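Local coordinates for protein malate dehydrogenase (Naegleria fowleri, PDB 6UM4) that probably catalyses the reversible, NAD-dependent oxidation of malate to oxaloacetate, at residues A[99-103]-A[169-173]; A[191-196]-A[410-414]; A[270-275]-A[287-293]. All blocks are in the same frame, centred on the assembly; numbering follows the deposited sequence.

Interaction 1 (A[99-103]-A[169-173]); sequences TITVS and DAFRG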
ATOM      1  N   THR A  99     -17.633   9.191  -3.753  1.00 25.59           N
ATOM      2  CA  THR A  99     -17.659   8.720  -2.371  1.00 25.14           C
ATOM      3  C   THR A  99     -17.497   7.202  -2.324  1.00 31.31           C
ATOM      4  O   THR A  99     -18.244   6.475  -2.994  1.00 29.30           O
ATOM      5  CB  THR A  99     -18.983   9.124  -1.721  1.00 25.92           C
ATOM      6  OG1 THR A  99     -19.051  10.540  -1.653  1.00 27.02           O
ATOM      7  CG2 THR A  99     -19.101   8.560  -0.317  1.00 26.22           C
ATOM      8  N   ILE A 100     -16.556   6.717  -1.508  1.00 23.39           N
ATOM      9  CA  ILE A 100     -16.282   5.285  -1.385  1.00 22.45           C
ATOM     10  C   ILE A 100     -16.489   4.873   0.067  1.00 22.36           C
ATOM     11  O   ILE A 100     -15.816   5.392   0.964  1.00 23.04           O
ATOM     12  CB  ILE A 100     -14.850   4.934  -1.826  1.00 23.24           C
ATOM     13  CG1 ILE A 100     -14.511   5.553  -3.183  1.00 22.13           C
ATOM     14  CG2 ILE A 100     -14.669   3.423  -1.897  1.00 21.00           C
ATOM     15  CD1 ILE A 100     -13.013   5.941  -3.286  1.00 25.23           C
ATOM     16  N   THR A 101     -17.365   3.906   0.301  1.00 22.17           N
ATOM     17  CA  THR A 101     -17.566   3.343   1.635  1.00 22.14           C
ATOM     18  C   THR A 101     -16.744   2.066   1.788  1.00 21.33           C
ATOM     19  O   THR A 101     -16.829   1.172   0.948  1.00 20.86           O
ATOM     20  CB  THR A 101     -19.047   3.034   1.884  1.00 22.59           C
ATOM     21  OG1 THR A 101     -19.824   4.213   1.647  1.00 23.45           O
ATOM     22  CG2 THR A 101     -19.268   2.562   3.312  1.00 22.76           C
ATOM     23  N   VAL A 102     -15.977   1.967   2.871  1.00 21.27           N
ATOM     24  CA  VAL A 102     -15.165   0.784   3.139  1.00 23.73           C
ATOM     25  C   VAL A 102     -15.508   0.294   4.539  1.00 25.68           C
ATOM     26  O   VAL A 102     -15.374   1.044   5.514  1.00 21.51           O
ATOM     27  CB  VAL A 102     -13.652   1.052   3.017  1.00 20.83           C
ATOM     28  CG1 VAL A 102     -12.872  -0.227   3.312  1.00 19.89           C
ATOM     29  CG2 VAL A 102     -13.295   1.581   1.626  1.00 20.44           C
ATOM     30  N   SER A 103     -15.971  -0.951   4.635  1.00 24.49           N
ATOM     31  CA  SER A 103     -16.215  -1.576   5.924  1.00 21.13           C
ATOM     32  C   SER A 103     -14.947  -2.293   6.390  1.00 22.99           C
ATOM     33  O   SER A 103     -13.948  -2.372   5.673  1.00 21.50           O
ATOM     34  CB  SER A 103     -17.408  -2.535   5.837  1.00 21.25           C
ATOM     35  OG  SER A 103     -17.076  -3.666   5.045  1.00 20.65           O
ATOM     36  N   ASP A 169     -25.290   5.483   8.233  1.00 28.72           N
ATOM     37  CA  ASP A 169     -24.455   6.655   7.944  1.00 35.37           C
ATOM     38  C   ASP A 169     -23.378   6.336   6.909  1.00 28.27           C
ATOM     39  O   ASP A 169     -23.102   7.156   6.021  1.00 27.62           O
ATOM     40  CB  ASP A 169     -23.808   7.231   9.220  1.00 37.69           C
ATOM     41  CG  ASP A 169     -24.818   7.919  10.171  1.00 50.65           C
ATOM     42  OD1 ASP A 169     -25.887   8.390   9.717  1.00 55.39           O
ATOM     43  OD2 ASP A 169     -24.519   8.036  11.385  1.00 52.46           O
ATOM     44  N   ALA A 170     -22.779   5.144   6.997  1.00 26.66           N
ATOM     45  CA  ALA A 170     -21.629   4.806   6.158  1.00 25.62           C
ATOM     46  C   ALA A 170     -21.953   4.904   4.669  1.00 27.04           C
ATOM     47  O   ALA A 170     -21.188   5.492   3.896  1.00 25.15           O
ATOM     48  CB  ALA A 170     -21.125   3.402   6.509  1.00 24.85           C
ATOM     49  N   PHE A 171     -23.095   4.358   4.249  1.00 25.62           N
ATOM     50  CA  PHE A 171     -23.397   4.241   2.826  1.00 25.43           C
ATOM     51  C   PHE A 171     -24.086   5.456   2.230  1.00 26.37           C
ATOM     52  O   PHE A 171     -24.294   5.476   1.012  1.00 29.39           O
ATOM     53  CB  PHE A 171     -24.279   3.023   2.565  1.00 25.31           C
ATOM     54  CG  PHE A 171     -23.602   1.723   2.844  1.00 24.42           C
ATOM     55  CD1 PHE A 171     -22.540   1.306   2.065  1.00 29.58           C
ATOM     56  CD2 PHE A 171     -24.009   0.927   3.901  1.00 24.58           C
ATOM     57  CE1 PHE A 171     -21.912   0.097   2.317  1.00 26.79           C
ATOM     58  CE2 PHE A 171     -23.388  -0.281   4.166  1.00 28.09           C
ATOM     59  CZ  PHE A 171     -22.330  -0.693   3.374  1.00 26.74           C
ATOM     60  N   ARG A 172     -24.445   6.453   3.044  1.00 27.28           N
ATOM     61  CA  ARG A 172     -25.029   7.686   2.526  1.00 28.31           C
ATOM     62  C   ARG A 172     -24.159   8.252   1.412  1.00 31.65           C
ATOM     63  O   ARG A 172     -22.963   8.514   1.605  1.00 27.53           O
ATOM     64  CB  ARG A 172     -25.213   8.726   3.654  1.00 29.29           C
ATOM     65  CG  ARG A 172     -25.692  10.114   3.149  1.00 30.49           C
ATOM     66  CD  ARG A 172     -26.062  11.110   4.261  1.00 31.66           C
ATOM     67  NE  ARG A 172     -26.942  10.506   5.253  1.00 32.00           N
ATOM     68  CZ  ARG A 172     -26.543  10.135   6.462  1.00 31.77           C
ATOM     69  NH1 ARG A 172     -25.288  10.333   6.841  1.00 31.21           N
ATOM     70  NH2 ARG A 172     -27.394   9.553   7.289  1.00 32.19           N
ATOM     71  N   GLY A 173     -24.770   8.420   0.241  1.00 28.44           N
ATOM     72  CA  GLY A 173     -24.111   8.993  -0.911  1.00 28.43           C
ATOM     73  C   GLY A 173     -23.002   8.159  -1.512  1.00 31.68           C
ATOM     74  O   GLY A 173     -22.194   8.689  -2.276  1.00 33.39           O
TER

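Interaction 2 (A[191-196]-A[410-414]); sequences RADVMK and EKKIV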
ATOM      1  N   ARG A 191     -19.712 -24.389  10.217  1.00 42.89           N
ATOM      2  CA  ARG A 191     -19.641 -23.824   8.873  1.00 41.35           C
ATOM      3  C   ARG A 191     -20.957 -23.158   8.493  1.00 39.02           C
ATOM      4  O   ARG A 191     -20.964 -22.085   7.879  1.00 41.43           O
ATOM      5  CB  ARG A 191     -19.284 -24.896   7.850  1.00 46.08           C
ATOM      6  CG  ARG A 191     -19.513 -24.426   6.417  1.00 53.34           C
ATOM      7  CD  ARG A 191     -19.146 -25.473   5.372  1.00 59.02           C
ATOM      8  NE  ARG A 191     -19.660 -25.115   4.051  1.00 58.67           N
ATOM      9  CZ  ARG A 191     -20.701 -25.702   3.472  1.00 60.14           C
ATOM     10  NH1 ARG A 191     -21.336 -26.689   4.094  1.00 60.28           N
ATOM     11  NH2 ARG A 191     -21.103 -25.308   2.272  1.00 61.17           N
ATOM     12  N   ALA A 192     -22.083 -23.770   8.868  1.00 35.09           N
ATOM     13  CA  ALA A 192     -23.386 -23.200   8.536  1.00 36.06           C
ATOM     14  C   ALA A 192     -23.609 -21.875   9.259  1.00 44.27           C
ATOM     15  O   ALA A 192     -24.195 -20.939   8.700  1.00 42.52           O
ATOM     16  CB  ALA A 192     -24.492 -24.191   8.886  1.00 37.04           C
ATOM     17  N   ASP A 193     -23.155 -21.786  10.510  1.00 45.32           N
ATOM     18  CA  ASP A 193     -23.285 -20.554  11.277  1.00 41.89           C
ATOM     19  C   ASP A 193     -22.473 -19.433  10.646  1.00 43.90           C
ATOM     20  O   ASP A 193     -22.883 -18.264  10.671  1.00 41.69           O
ATOM     21  CB  ASP A 193     -22.837 -20.814  12.711  1.00 40.69           C
ATOM     22  CG  ASP A 193     -23.895 -21.519  13.513  1.00 46.35           C
ATOM     23  OD1 ASP A 193     -25.094 -21.240  13.283  1.00 46.54           O
ATOM     24  OD2 ASP A 193     -23.530 -22.409  14.306  1.00 51.24           O
ATOM     25  N   VAL A 194     -21.303 -19.770  10.101  1.00 42.05           N
ATOM     26  CA  VAL A 194     -20.488 -18.774   9.415  1.00 42.15           C
ATOM     27  C   VAL A 194     -21.250 -18.209   8.227  1.00 39.91           C
ATOM     28  O   VAL A 194     -21.200 -17.003   7.951  1.00 31.09           O
ATOM     29  CB  VAL A 194     -19.142 -19.387   8.980  1.00 41.36           C
ATOM     30  CG1 VAL A 194     -18.403 -18.449   8.026  1.00 38.01           C
ATOM     31  CG2 VAL A 194     -18.284 -19.723  10.193  1.00 39.75           C
ATOM     32  N   MET A 195     -21.948 -19.078   7.489  1.00 34.79           N
ATOM     33  CA  MET A 195     -22.741 -18.612   6.357  1.00 35.54           C
ATOM     34  C   MET A 195     -23.931 -17.771   6.808  1.00 32.90           C
ATOM     35  O   MET A 195     -24.194 -16.705   6.238  1.00 35.92           O
ATOM     36  CB  MET A 195     -23.205 -19.797   5.520  1.00 38.58           C
ATOM     37  CG  MET A 195     -22.056 -20.703   5.191  1.00 46.67           C
ATOM     38  SD  MET A 195     -21.657 -20.595   3.459  1.00 53.99           S
ATOM     39  CE  MET A 195     -20.091 -21.469   3.436  1.00 58.73           C
ATOM     40  N   LYS A 196     -24.666 -18.235   7.829  1.00 30.97           N
ATOM     41  CA  LYS A 196     -25.882 -17.535   8.236  1.00 32.95           C
ATOM     42  C   LYS A 196     -25.573 -16.220   8.940  1.00 38.12           C
ATOM     43  O   LYS A 196     -26.229 -15.205   8.681  1.00 44.67           O
ATOM     44  CB  LYS A 196     -26.733 -18.430   9.142  1.00 31.80           C
ATOM     45  CG  LYS A 196     -27.159 -19.732   8.476  1.00 32.83           C
ATOM     46  CD  LYS A 196     -28.246 -20.441   9.264  1.00 37.74           C
ATOM     47  CE  LYS A 196     -27.710 -21.635  10.026  1.00 43.18           C
ATOM     48  NZ  LYS A 196     -28.848 -22.458  10.556  1.00 45.32           N
ATOM     49  N   GLU A 410     -24.411 -23.584  -0.508  1.00 26.59           N
ATOM     50  CA  GLU A 410     -24.309 -22.379   0.304  1.00 28.71           C
ATOM     51  C   GLU A 410     -25.608 -21.583   0.263  1.00 29.09           C
ATOM     52  O   GLU A 410     -26.097 -21.125   1.300  1.00 30.42           O
ATOM     53  CB  GLU A 410     -23.129 -21.539  -0.179  1.00 24.83           C
ATOM     54  CG  GLU A 410     -21.782 -22.172   0.167  1.00 28.50           C
ATOM     55  CD  GLU A 410     -20.572 -21.278  -0.113  1.00 31.97           C
ATOM     56  OE1 GLU A 410     -20.729 -20.047  -0.319  1.00 26.69           O
ATOM     57  OE2 GLU A 410     -19.453 -21.835  -0.156  1.00 33.81           O
ATOM     58  N   LYS A 411     -26.207 -21.456  -0.922  1.00 26.47           N
ATOM     59  CA  LYS A 411     -27.433 -20.676  -1.047  1.00 27.48           C
ATOM     60  C   LYS A 411     -28.567 -21.290  -0.234  1.00 28.13           C
ATOM     61  O   LYS A 411     -29.267 -20.579   0.493  1.00 28.97           O
ATOM     62  CB  LYS A 411     -27.826 -20.564  -2.518  1.00 27.36           C
ATOM     63  CG  LYS A 411     -29.130 -19.850  -2.758  1.00 29.22           C
ATOM     64  CD  LYS A 411     -29.272 -19.505  -4.222  1.00 35.06           C
ATOM     65  CE  LYS A 411     -30.662 -18.973  -4.525  1.00 42.92           C
ATOM     66  NZ  LYS A 411     -30.580 -17.493  -4.687  1.00 46.01           N
ATOM     67  N   LYS A 412     -28.721 -22.617  -0.295  1.00 28.96           N
ATOM     68  CA  LYS A 412     -29.773 -23.272   0.478  1.00 31.35           C
ATOM     69  C   LYS A 412     -29.590 -23.039   1.970  1.00 34.09           C
ATOM     70  O   LYS A 412     -30.577 -22.908   2.699  1.00 36.11           O
ATOM     71  CB  LYS A 412     -29.800 -24.773   0.188  1.00 31.14           C
ATOM     72  N   ILE A 413     -28.345 -22.961   2.438  1.00 32.37           N
ATOM     73  CA  ILE A 413     -28.118 -22.767   3.865  1.00 32.45           C
ATOM     74  C   ILE A 413     -28.582 -21.386   4.307  1.00 33.69           C
ATOM     75  O   ILE A 413     -29.176 -21.238   5.379  1.00 35.08           O
ATOM     76  CB  ILE A 413     -26.639 -23.005   4.203  1.00 31.13           C
ATOM     77  CG1 ILE A 413     -26.344 -24.504   4.156  1.00 33.02           C
ATOM     78  CG2 ILE A 413     -26.282 -22.352   5.544  1.00 29.76           C
ATOM     79  CD1 ILE A 413     -24.894 -24.839   4.303  1.00 33.36           C
ATOM     80  N   VAL A 414     -28.378 -20.364   3.477  1.00 33.66           N
ATOM     81  CA  VAL A 414     -28.723 -19.003   3.875  1.00 35.11           C
ATOM     82  C   VAL A 414     -30.038 -18.538   3.261  1.00 40.85           C
ATOM     83  O   VAL A 414     -30.352 -17.344   3.330  1.00 44.09           O
ATOM     84  CB  VAL A 414     -27.598 -18.012   3.535  1.00 27.08           C
ATOM     85  CG1 VAL A 414     -26.315 -18.442   4.201  1.00 28.40           C
ATOM     86  CG2 VAL A 414     -27.410 -17.872   2.010  1.00 26.39           C
TER

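Interaction 3 (A[270-275]-A[287-293]); sequences DISRFA and DLSFTTI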
ATOM      1  N   ASP A 270       3.115 -11.533 -20.611  1.00 30.73           N
ATOM      2  CA  ASP A 270       3.100 -12.571 -21.643  1.00 33.00           C
ATOM      3  C   ASP A 270       1.865 -13.477 -21.572  1.00 31.54           C
ATOM      4  O   ASP A 270       1.551 -14.155 -22.559  1.00 33.56           O
ATOM      5  CB  ASP A 270       4.364 -13.426 -21.534  1.00 24.65           C
ATOM      6  CG  ASP A 270       5.645 -12.627 -21.772  1.00 33.16           C
ATOM      7  OD1 ASP A 270       5.629 -11.680 -22.586  1.00 36.26           O
ATOM      8  OD2 ASP A 270       6.673 -12.956 -21.145  1.00 30.83           O
ATOM      9  N   ILE A 271       1.169 -13.505 -20.435  1.00 27.87           N
ATOM     10  CA  ILE A 271       0.048 -14.411 -20.196  1.00 25.90           C
ATOM     11  C   ILE A 271      -1.260 -13.748 -20.612  1.00 28.04           C
ATOM     12  O   ILE A 271      -1.546 -12.612 -20.215  1.00 32.34           O
ATOM     13  CB  ILE A 271       0.003 -14.822 -18.716  1.00 23.74           C
ATOM     14  CG1 ILE A 271       1.375 -15.309 -18.278  1.00 22.46           C
ATOM     15  CG2 ILE A 271      -1.033 -15.894 -18.468  1.00 24.80           C
ATOM     16  CD1 ILE A 271       1.463 -15.579 -16.785  1.00 27.40           C
ATOM     17  N   SER A 272      -2.088 -14.483 -21.354  1.00 31.36           N
ATOM     18  CA  SER A 272      -3.387 -13.990 -21.801  1.00 27.88           C
ATOM     19  C   SER A 272      -4.427 -15.071 -21.590  1.00 25.47           C
ATOM     20  O   SER A 272      -4.100 -16.253 -21.528  1.00 23.81           O
ATOM     21  CB  SER A 272      -3.400 -13.595 -23.289  1.00 28.79           C
ATOM     22  OG  SER A 272      -2.735 -12.360 -23.514  1.00 38.64           O
ATOM     23  N   ARG A 273      -5.682 -14.644 -21.436  1.00 29.37           N
ATOM     24  CA  ARG A 273      -6.834 -15.538 -21.448  1.00 24.97           C
ATOM     25  C   ARG A 273      -6.773 -16.578 -20.324  1.00 23.84           C
ATOM     26  O   ARG A 273      -6.771 -17.794 -20.554  1.00 27.92           O
ATOM     27  CB  ARG A 273      -6.955 -16.212 -22.811  1.00 26.13           C
ATOM     28  CG  ARG A 273      -7.115 -15.228 -23.943  1.00 35.23           C
ATOM     29  CD  ARG A 273      -6.691 -15.859 -25.253  1.00 46.99           C
ATOM     30  NE  ARG A 273      -7.514 -17.022 -25.564  1.00 53.32           N
ATOM     31  CZ  ARG A 273      -8.574 -16.978 -26.363  1.00 60.29           C
ATOM     32  NH1 ARG A 273      -8.930 -15.822 -26.910  1.00 60.81           N
ATOM     33  NH2 ARG A 273      -9.283 -18.077 -26.613  1.00 60.83           N
ATOM     34  N   PHE A 274      -6.703 -16.071 -19.095  1.00 21.41           N
ATOM     35  CA  PHE A 274      -6.794 -16.879 -17.887  1.00 21.02           C
ATOM     36  C   PHE A 274      -8.045 -16.481 -17.109  1.00 24.72           C
ATOM     37  O   PHE A 274      -8.464 -15.320 -17.148  1.00 28.39           O
ATOM     38  CB  PHE A 274      -5.536 -16.693 -16.996  1.00 22.33           C
ATOM     39  CG  PHE A 274      -5.574 -17.495 -15.725  1.00 20.15           C
ATOM     40  CD1 PHE A 274      -5.520 -18.886 -15.778  1.00 22.56           C
ATOM     41  CD2 PHE A 274      -5.693 -16.873 -14.501  1.00 19.54           C
ATOM     42  CE1 PHE A 274      -5.571 -19.641 -14.616  1.00 20.39           C
ATOM     43  CE2 PHE A 274      -5.734 -17.606 -13.337  1.00 20.09           C
ATOM     44  CZ  PHE A 274      -5.675 -18.994 -13.389  1.00 19.79           C
ATOM     45  N   ALA A 275      -8.635 -17.438 -16.391  1.00 24.52           N
ATOM     46  CA  ALA A 275      -9.847 -17.139 -15.632  1.00 25.57           C
ATOM     47  C   ALA A 275     -10.038 -18.130 -14.488  1.00 20.00           C
ATOM     48  O   ALA A 275      -9.603 -19.280 -14.557  1.00 23.76           O
ATOM     49  CB  ALA A 275     -11.082 -17.155 -16.537  1.00 32.15           C
ATOM     50  N   ASP A 287      -8.719 -21.961 -14.615  1.00 24.81           N
ATOM     51  CA  ASP A 287      -8.928 -22.536 -15.938  1.00 23.64           C
ATOM     52  C   ASP A 287      -7.813 -22.071 -16.865  1.00 26.91           C
ATOM     53  O   ASP A 287      -7.741 -20.884 -17.206  1.00 22.23           O
ATOM     54  CB  ASP A 287     -10.308 -22.140 -16.471  1.00 24.86           C
ATOM     55  CG  ASP A 287     -10.665 -22.841 -17.783  1.00 30.88           C
ATOM     56  OD1 ASP A 287      -9.885 -23.696 -18.255  1.00 29.98           O
ATOM     57  OD2 ASP A 287     -11.751 -22.547 -18.326  1.00 30.43           O
ATOM     58  N   LEU A 288      -6.941 -23.005 -17.258  1.00 22.71           N
ATOM     59  CA  LEU A 288      -5.883 -22.762 -18.228  1.00 23.99           C
ATOM     60  C   LEU A 288      -6.279 -23.169 -19.641  1.00 32.63           C
ATOM     61  O   LEU A 288      -5.441 -23.096 -20.545  1.00 26.19           O
ATOM     62  CB  LEU A 288      -4.602 -23.521 -17.841  1.00 26.35           C
ATOM     63  CG  LEU A 288      -3.798 -22.935 -16.667  1.00 24.56           C
ATOM     64  CD1 LEU A 288      -2.613 -23.801 -16.253  1.00 23.04           C
ATOM     65  CD2 LEU A 288      -3.351 -21.534 -17.000  1.00 22.19           C
ATOM     66  N   SER A 289      -7.536 -23.575 -19.860  1.00 28.21           N
ATOM     67  CA  SER A 289      -7.894 -24.190 -21.142  1.00 33.72           C
ATOM     68  C   SER A 289      -7.606 -23.273 -22.323  1.00 32.18           C
ATOM     69  O   SER A 289      -7.345 -23.763 -23.422  1.00 26.45           O
ATOM     70  CB  SER A 289      -9.375 -24.591 -21.181  1.00 29.12           C
ATOM     71  OG  SER A 289      -9.739 -25.420 -20.090  1.00 30.38           O
ATOM     72  N   PHE A 290      -7.684 -21.951 -22.139  1.00 26.17           N
ATOM     73  CA  PHE A 290      -7.531 -21.016 -23.248  1.00 25.26           C
ATOM     74  C   PHE A 290      -6.278 -20.158 -23.147  1.00 26.16           C
ATOM     75  O   PHE A 290      -6.080 -19.263 -23.975  1.00 30.86           O
ATOM     76  CB  PHE A 290      -8.773 -20.127 -23.333  1.00 28.37           C
ATOM     77  CG  PHE A 290     -10.062 -20.883 -23.168  1.00 33.91           C
ATOM     78  CD1 PHE A 290     -10.583 -21.631 -24.212  1.00 34.58           C
ATOM     79  CD2 PHE A 290     -10.745 -20.862 -21.960  1.00 34.47           C
ATOM     80  CE1 PHE A 290     -11.770 -22.337 -24.054  1.00 35.64           C
ATOM     81  CE2 PHE A 290     -11.934 -21.566 -21.796  1.00 29.63           C
ATOM     82  CZ  PHE A 290     -12.445 -22.300 -22.842  1.00 32.56           C
ATOM     83  N   THR A 291      -5.438 -20.402 -22.151  1.00 25.70           N
ATOM     84  CA  THR A 291      -4.356 -19.484 -21.837  1.00 28.62           C
ATOM     85  C   THR A 291      -3.277 -19.508 -22.912  1.00 35.27           C
ATOM     86  O   THR A 291      -2.955 -20.562 -23.472  1.00 32.19           O
ATOM     87  CB  THR A 291      -3.782 -19.833 -20.467  1.00 25.90           C
ATOM     88  OG1 THR A 291      -4.857 -19.861 -19.512  1.00 29.33           O
ATOM     89  CG2 THR A 291      -2.750 -18.787 -20.021  1.00 23.32           C
ATOM     90  N   THR A 292      -2.719 -18.332 -23.211  1.00 30.87           N
ATOM     91  CA  THR A 292      -1.597 -18.246 -24.135  1.00 32.48           C
ATOM     92  C   THR A 292      -0.430 -17.531 -23.467  1.00 31.48           C
ATOM     93  O   THR A 292      -0.594 -16.767 -22.517  1.00 33.62           O
ATOM     94  CB  THR A 292      -1.970 -17.534 -25.444  1.00 36.47           C
ATOM     95  OG1 THR A 292      -2.362 -16.187 -25.160  1.00 42.73           O
ATOM     96  CG2 THR A 292      -3.092 -18.261 -26.156  1.00 34.10           C
ATOM     97  N   ILE A 293       0.761 -17.812 -23.976  1.00 26.45           N
ATOM     98  CA  ILE A 293       1.995 -17.225 -23.487  1.00 32.27           C
ATOM     99  C   ILE A 293       2.725 -16.684 -24.702  1.00 38.23           C
ATOM    100  O   ILE A 293       3.001 -17.439 -25.642  1.00 43.75           O
ATOM    101  CB  ILE A 293       2.857 -18.251 -22.740  1.00 32.95           C
ATOM    102  CG1 ILE A 293       2.083 -18.823 -21.558  1.00 34.04           C
ATOM    103  CG2 ILE A 293       4.202 -17.630 -22.302  1.00 33.21           C
ATOM    104  CD1 ILE A 293       2.754 -20.028 -20.937  1.00 39.27           C
TER
HETATM  105  O   HOH W   1      -0.687 -14.203 -24.854  1.00 32.15           O
HETATM  106  O   HOH W   2      -8.022 -20.198 -19.866  1.00 25.23           O

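Interaction 1 (A[99-103]-A[169-173])
Ala-170 makes the one hydrogen bond of this contact: its carbonyl O accepts from Thr-101 OG1 at 2.9 Å. The hydroxyl stands 47° out of the carbonyl plane, so it comes from above that plane and not onto a lone pair. The methyl of Ala-170 meets the other branch of the same threonine, CB to Thr-101 CG2 at 3.8 Å. That double use follows from chi1 of -54°, which sets OG1 beside the backbone N of Thr-101 and CG2 opposite it, with both branches facing the end of helix 167-171. At Phe-171 the ring takes up the apolar side: CD1 lies 3.7 Å from Thr-101 CG2, and the two side chains cross at about a right angle. Further out the ring leans on Ala-208 and Leu-209 of helix 191-212 and on Ala-177 of strand 176-179. Arg-172 turns away from the strand, and its NH2 forms a salt bridge with Asp-169 OD1 at 3.1 Å, in the guanidinium plane and on the anti lone pair. Gly-173, at positive phi, places its carbonyl O 3.3 Å from Thr-99 CB. Beyond it Asp-175 bonds to the backbone N of Thr-99, and strand 176-179 continues beside strand 98-102, as in a Rossmann-type NAD-binding domain. Chemically, one buried threonine acts in two ways: its hydroxyl donates a hydrogen bond that satisfies a carbonyl near the helix end, to which Arg-132 adds a weak bond, while its methyl packs on Ala-170 and Phe-171.

Interaction 2 (A[191-196]-A[410-414])
Ile-413 is the knob of this helix-helix contact, set in a hole formed by Arg-191, Ala-192, Met-195 and Lys-196. Its CG2 branch does most of the touching, at 4.0 Å from Met-195 CB and 4.2 Å from Ala-192 CB. Beside it, Val-414 CG1 comes to 3.6 Å from Met-195 CB and also lies against that residue's carbonyl O. The segment axes approach to 9.3 Å and cross at -73°, a steep crossing. Met-195 bends at chi2 (-110°), which carries its thioether across Glu-410 at about a right angle, with CE 3.6 Å from Glu-410 CD. On the outer margin Lys-196 lays CG on Ile-413 CG2, while the extended Arg-191 chain reaches across Ile-413, crossing it at about a right angle, with NH1 4.0 Å from Ile-413 CD1. Arg-191 NH2 and Glu-410 OE2 remain 4.5 Å apart, beyond a salt bridge. The carboxylate is instead held by Thr-228 at OE1 and Asn-279 at OE2. With no hydrogen bond between the segments, cohesion here between the NAD-binding and C-terminal family regions rests mainly on van der Waals packing, to which the arginine probably adds a modest electrostatic attraction.

Interaction 3 (A[270-275]-A[287-293])
The carbonyl O of Arg-273 is gripped twice: Thr-291 OG1 donates to it at 3.0 Å, and a water donates at 2.8 Å. The hydroxyl arrives 38° out of the carbonyl plane, not on a lone pair. The same water also donates to Asp-287 O and accepts from Phe-290 N, filling in where the two backbones part. Arg-273 answers with its side chain. Bent at chi3 (61°), it turns NE back to Phe-290 O at 3.1 Å, an acceptor lying exactly in the guanidinium plane; the guanidinium of Arg-273 stands nearly upright to the ring of Phe-290, with NH2 near Phe-290 CB.

These bonds bridge an interruption in an antiparallel pairing. On one side Ser-272 and Thr-292 form a hydrogen-bonded pair with reciprocal N-H...O bonds; on the other, Asp-287 N donates to Ala-275 O at 2.8 Å, nearly along the C=O axis. The register slips by two residues between these ladders, and a type I turn from Leu-288 to Thr-291 takes up the extra length. Strands 285-287 and 292-293 pair in succession with one edge of strand 271-277, as an interrupted antiparallel pairing in the C-terminal region. Arg-273, with positive phi and psi, marks the break on strand 271-277.

Asp-287 shapes the start of the turn through an Asx turn: Ser-289 N meets OD1 from above the carboxylate plane, and Ser-289 OG takes the syn lone pair. On the apolar side, Phe-274 CD1 packs 3.6 Å from Leu-288 CD2, with Thr-291 OG1 at the ring edge. Helices 250-264 and 305-317 cover this side, Leu-257 touching Phe-274 and Ile-308 touching Leu-288. At the far end a second water joins Asp-270 O to Thr-292 OG1, which it meets at 2.6 Å.

Overall arrangement
The three contacts occupy separate parts of the subunit, none touching another. Interaction 1 joins a strand of the parallel Rossmann sheet of the NAD-binding region to the end of helix 167-171 and closes first along the chain. Interaction 2 then opens on helix 191-212, whose later turns pack on Phe-171 of interaction 1; the centres are 26 Å apart, and this helix links them. Interaction 3 falls inside the long loop that interaction 2 closes, wholly within the C-terminal region, with its centre 33 Å from that of interaction 2 and 36 Å from that of interaction 1, across the chain's centre. Interaction 2 therefore joins the two regions, while each of the others lies within one region.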